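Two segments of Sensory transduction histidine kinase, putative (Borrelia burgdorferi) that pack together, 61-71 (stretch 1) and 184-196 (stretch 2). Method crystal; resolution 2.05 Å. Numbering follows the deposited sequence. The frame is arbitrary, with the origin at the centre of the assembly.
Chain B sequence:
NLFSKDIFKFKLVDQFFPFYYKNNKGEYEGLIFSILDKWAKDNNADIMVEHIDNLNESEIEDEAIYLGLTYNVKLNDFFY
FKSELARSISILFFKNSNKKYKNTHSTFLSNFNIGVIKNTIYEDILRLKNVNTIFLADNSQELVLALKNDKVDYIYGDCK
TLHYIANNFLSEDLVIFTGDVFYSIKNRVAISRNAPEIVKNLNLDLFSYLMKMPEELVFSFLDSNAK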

# COMPACT_ATOMS: atom_id res chain seq x y z
N GLU B 61 -21.11 -15.75 9.34
CA GLU B 61 -22.08 -15.13 10.24
C GLU B 61 -22.74 -13.94 9.56
O GLU B 61 -22.07 -13.00 9.14
CB GLU B 61 -21.40 -14.70 11.54
CG GLU B 61 -20.60 -15.80 12.21
CD GLU B 61 -20.36 -15.54 13.68
OE1 GLU B 61 -21.31 -15.72 14.48
OE2 GLU B 61 -19.23 -15.16 14.05
N ASP B 62 -24.07 -13.99 9.46
CA ASP B 62 -24.82 -12.99 8.72
C ASP B 62 -24.76 -11.60 9.36
O ASP B 62 -24.87 -10.59 8.67
CB ASP B 62 -26.27 -13.42 8.57
CG ASP B 62 -26.42 -14.70 7.76
OD1 ASP B 62 -27.22 -15.57 8.17
OD2 ASP B 62 -25.74 -14.83 6.72
N GLU B 63 -24.58 -11.56 10.68
CA GLU B 63 -24.59 -10.29 11.40
C GLU B 63 -23.23 -9.59 11.37
O GLU B 63 -23.11 -8.42 11.75
CB GLU B 63 -25.02 -10.50 12.86
CG GLU B 63 -24.00 -11.19 13.78
CD GLU B 63 -23.90 -12.69 13.56
OE1 GLU B 63 -24.61 -13.22 12.68
OE2 GLU B 63 -23.11 -13.33 14.28
N ALA B 64 -22.21 -10.30 10.90
CA ALA B 64 -20.84 -9.80 10.94
C ALA B 64 -20.49 -8.98 9.71
O ALA B 64 -20.98 -9.23 8.61
CB ALA B 64 -19.86 -10.95 11.09
N ILE B 65 -19.62 -7.99 9.90
CA ILE B 65 -19.11 -7.16 8.82
C ILE B 65 -17.72 -7.64 8.45
O ILE B 65 -16.83 -7.70 9.31
CB ILE B 65 -19.08 -5.67 9.21
CG1 ILE B 65 -20.46 -5.22 9.71
CG2 ILE B 65 -18.63 -4.81 8.03
CD1 ILE B 65 -20.47 -3.86 10.36
N TYR B 66 -17.52 -8.00 7.19
CA TYR B 66 -16.29 -8.66 6.75
C TYR B 66 -15.31 -7.72 6.05
O TYR B 66 -15.67 -7.02 5.10
CB TYR B 66 -16.64 -9.82 5.82
CG TYR B 66 -17.25 -11.01 6.54
CD1 TYR B 66 -18.59 -11.01 6.90
CD2 TYR B 66 -16.49 -12.12 6.85
CE1 TYR B 66 -19.15 -12.09 7.55
CE2 TYR B 66 -17.04 -13.20 7.51
CZ TYR B 66 -18.37 -13.18 7.85
OH TYR B 66 -18.92 -14.26 8.51
N LEU B 67 -14.07 -7.73 6.53
CA LEU B 67 -12.98 -6.99 5.91
C LEU B 67 -11.92 -7.98 5.42
O LEU B 67 -11.73 -9.04 6.01
CB LEU B 67 -12.36 -6.01 6.91
CG LEU B 67 -13.30 -5.02 7.60
CD1 LEU B 67 -12.51 -4.03 8.45
CD2 LEU B 67 -14.15 -4.27 6.59
N GLY B 68 -11.23 -7.61 4.34
CA GLY B 68 -10.19 -8.45 3.78
C GLY B 68 -10.66 -9.34 2.65
O GLY B 68 -9.95 -10.25 2.23
N LEU B 69 -11.88 -9.09 2.17
CA LEU B 69 -12.42 -9.84 1.04
C LEU B 69 -12.37 -9.00 -0.22
O LEU B 69 -12.54 -7.78 -0.18
CB LEU B 69 -13.87 -10.27 1.31
CG LEU B 69 -14.12 -11.14 2.54
CD1 LEU B 69 -15.59 -11.51 2.62
CD2 LEU B 69 -13.26 -12.40 2.51
N THR B 70 -12.12 -9.66 -1.35
CA THR B 70 -12.17 -9.02 -2.65
C THR B 70 -13.30 -9.63 -3.46
O THR B 70 -13.75 -10.74 -3.15
CB THR B 70 -10.84 -9.17 -3.41
OG1 THR B 70 -10.46 -10.55 -3.45
CG2 THR B 70 -9.74 -8.36 -2.73
N TYR B 71 -13.78 -8.92 -4.47
CA TYR B 71 -14.86 -9.43 -5.30
C TYR B 71 -14.46 -10.75 -5.94
O TYR B 71 -13.37 -10.88 -6.51
CB TYR B 71 -15.26 -8.43 -6.39
CG TYR B 71 -16.42 -8.92 -7.23
CD1 TYR B 71 -17.73 -8.68 -6.84
CD2 TYR B 71 -16.20 -9.65 -8.39
CE1 TYR B 71 -18.80 -9.14 -7.60
CE2 TYR B 71 -17.26 -10.11 -9.15
CZ TYR B 71 -18.55 -9.85 -8.75
OH TYR B 71 -19.61 -10.30 -9.51
N SER B 184 -5.25 -3.14 -10.99
CA SER B 184 -5.63 -2.35 -9.82
C SER B 184 -6.79 -3.04 -9.12
O SER B 184 -7.87 -3.17 -9.68
CB SER B 184 -6.00 -0.92 -10.21
OG SER B 184 -6.27 -0.14 -9.06
N ILE B 185 -6.55 -3.48 -7.88
CA ILE B 185 -7.53 -4.23 -7.12
C ILE B 185 -8.15 -3.37 -6.03
O ILE B 185 -7.44 -2.71 -5.27
CB ILE B 185 -6.90 -5.49 -6.48
CG1 ILE B 185 -6.22 -6.35 -7.54
CG2 ILE B 185 -7.95 -6.29 -5.72
CD1 ILE B 185 -7.15 -6.88 -8.62
N LYS B 186 -9.48 -3.40 -5.94
CA LYS B 186 -10.20 -2.67 -4.91
C LYS B 186 -10.49 -3.58 -3.72
O LYS B 186 -11.02 -4.68 -3.88
CB LYS B 186 -11.50 -2.09 -5.47
CG LYS B 186 -11.33 -1.37 -6.80
CD LYS B 186 -12.64 -0.78 -7.28
CE LYS B 186 -12.57 -0.41 -8.76
NZ LYS B 186 -11.42 0.48 -9.07
N ASN B 187 -10.12 -3.12 -2.53
CA ASN B 187 -10.45 -3.82 -1.30
C ASN B 187 -11.66 -3.17 -0.64
O ASN B 187 -11.60 -2.01 -0.23
CB ASN B 187 -9.25 -3.83 -0.35
CG ASN B 187 -8.03 -4.49 -0.97
OD1 ASN B 187 -7.96 -5.72 -1.07
ND2 ASN B 187 -7.06 -3.68 -1.39
N ARG B 188 -12.75 -3.92 -0.54
CA ARG B 188 -14.03 -3.36 -0.09
C ARG B 188 -14.51 -3.99 1.21
O ARG B 188 -14.07 -5.07 1.61
CB ARG B 188 -15.09 -3.56 -1.17
CG ARG B 188 -14.80 -2.86 -2.49
CD ARG B 188 -15.90 -3.16 -3.51
NE ARG B 188 -15.68 -2.50 -4.79
CZ ARG B 188 -16.08 -1.26 -5.09
NH1 ARG B 188 -16.74 -0.53 -4.20
NH2 ARG B 188 -15.82 -0.76 -6.29
N VAL B 189 -15.43 -3.29 1.87
CA VAL B 189 -16.15 -3.83 3.01
C VAL B 189 -17.31 -4.67 2.49
O VAL B 189 -17.96 -4.29 1.52
CB VAL B 189 -16.68 -2.71 3.94
CG1 VAL B 189 -17.38 -3.31 5.15
CG2 VAL B 189 -15.55 -1.79 4.37
N ALA B 190 -17.56 -5.80 3.14
CA ALA B 190 -18.61 -6.72 2.69
C ALA B 190 -19.50 -7.15 3.85
O ALA B 190 -19.03 -7.38 4.96
CB ALA B 190 -17.99 -7.94 2.03
N ILE B 191 -20.80 -7.24 3.57
CA ILE B 191 -21.77 -7.79 4.51
C ILE B 191 -22.56 -8.90 3.83
O ILE B 191 -22.70 -8.92 2.61
CB ILE B 191 -22.74 -6.71 5.03
CG1 ILE B 191 -23.43 -5.99 3.87
CG2 ILE B 191 -21.99 -5.72 5.92
CD1 ILE B 191 -24.59 -5.11 4.30
N SER B 192 -23.06 -9.84 4.63
CA SER B 192 -23.82 -10.97 4.12
C SER B 192 -25.08 -10.51 3.39
O SER B 192 -25.61 -9.43 3.67
CB SER B 192 -24.20 -11.91 5.27
OG SER B 192 -25.01 -12.98 4.80
N ARG B 193 -25.54 -11.32 2.45
CA ARG B 193 -26.78 -11.04 1.73
C ARG B 193 -27.98 -11.16 2.67
O ARG B 193 -28.95 -10.42 2.56
CB ARG B 193 -26.95 -11.99 0.55
CG ARG B 193 -25.97 -11.76 -0.59
CD ARG B 193 -26.26 -10.47 -1.33
NE ARG B 193 -25.37 -10.28 -2.48
CZ ARG B 193 -25.58 -10.78 -3.69
NH1 ARG B 193 -24.71 -10.55 -4.66
NH2 ARG B 193 -26.66 -11.52 -3.94
N ASN B 194 -27.89 -12.10 3.61
CA ASN B 194 -28.94 -12.32 4.60
C ASN B 194 -28.62 -11.61 5.90
O ASN B 194 -28.99 -12.08 6.98
CB ASN B 194 -29.12 -13.82 4.85
N ALA B 195 -27.94 -10.47 5.81
CA ALA B 195 -27.56 -9.71 6.99
C ALA B 195 -28.78 -9.07 7.63
O ALA B 195 -29.78 -8.82 6.96
CB ALA B 195 -26.53 -8.65 6.63
N PRO B 196 -28.72 -8.80 8.95
CA PRO B 196 -29.83 -8.12 9.62
C PRO B 196 -30.07 -6.72 9.06
O PRO B 196 -29.15 -6.12 8.51
CB PRO B 196 -29.36 -8.04 11.08
CG PRO B 196 -28.34 -9.10 11.22
CD PRO B 196 -27.65 -9.18 9.90
O HOH W 1 -23.27 -9.21 7.27
O HOH W 2 -14.29 -7.31 2.68
O HOH W 3 -11.37 -5.32 2.57
O HOH W 4 -9.80 -6.86 0.73
O HOH W 5 -12.44 -6.49 -4.82

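The strongest direct polar contacts lie at two places. At the first, Y66 and A190 form an antiparallel hydrogen-bonded pair. Y66 N donates to A190 O at 2.8 Å, and A190 N donates to Y66 O at 3.0 Å. Both bonds are close to straight, with angles of 161° and 159° at the hydrogen. The pair fixes the register of the two strands, which run at 148° to each other.

The second place is a side-chain bond. S192 OG donates to D62 OD2 at 2.8 Å. The same serine oxygen accepts a bond from N194 N, at 3.2 Å from S192 OG. The hydroxyl thus ties the D62 carboxylate to the turn that runs from S192 to A195. D62 belongs to a turn of its own, from E61 to A64, so the two type I turns meet here. D62 O also receives a CA-H...O contact from A195 CA at 3.3 Å.

Waters link the backbones where direct bonds are lacking. Water 1 accepts from S192 N at 2.7 Å and donates to D62 O at 2.5 Å and A64 O at 2.7 Å. Beyond the Y66 pair, the chain turns a corner at G68 and solvent fills the gap. Water 2 accepts from L69 N at 3.0 Å and lies 2.8 Å from Y66 O and 2.5 Å from R188 O. Water 3 accepts from G68 N and donates to R188 O, both at 2.9 Å. Farther along, water 5 accepts from Y71 N at 2.8 Å and donates to K186 O at 2.5 Å. G68 has phi/psi of 95/11, where a CB would jam against the carbonyl O of L67.

Apolar packing surrounds this polar framework. I65 CG2 lies 3.5 Å from V189 CG1 and 4.1 Å from I191 CG2. V189 also meets L67, two residues on from I65: L67 CD2 is 3.6 Å from V189 CG2. On the other face of the sheet, A190 CB lies 4.4 Å from Y66 CB and 4.3 Å from L69 CD1. The small side chain of A190 therefore sits near both. The Y66 hydroxyl reaches back within its own stretch, where E61 N donates to Y66 OH at 2.8 Å.

The ends of the contact are closed by smaller pairs. E63 CA is 3.6 Å from P196 CD. T70 CG2 lies 3.6 Å from N187 OD1 and 4.1 Å from I185 CG2. Together the two stretches bury 668 Å², both sides summed.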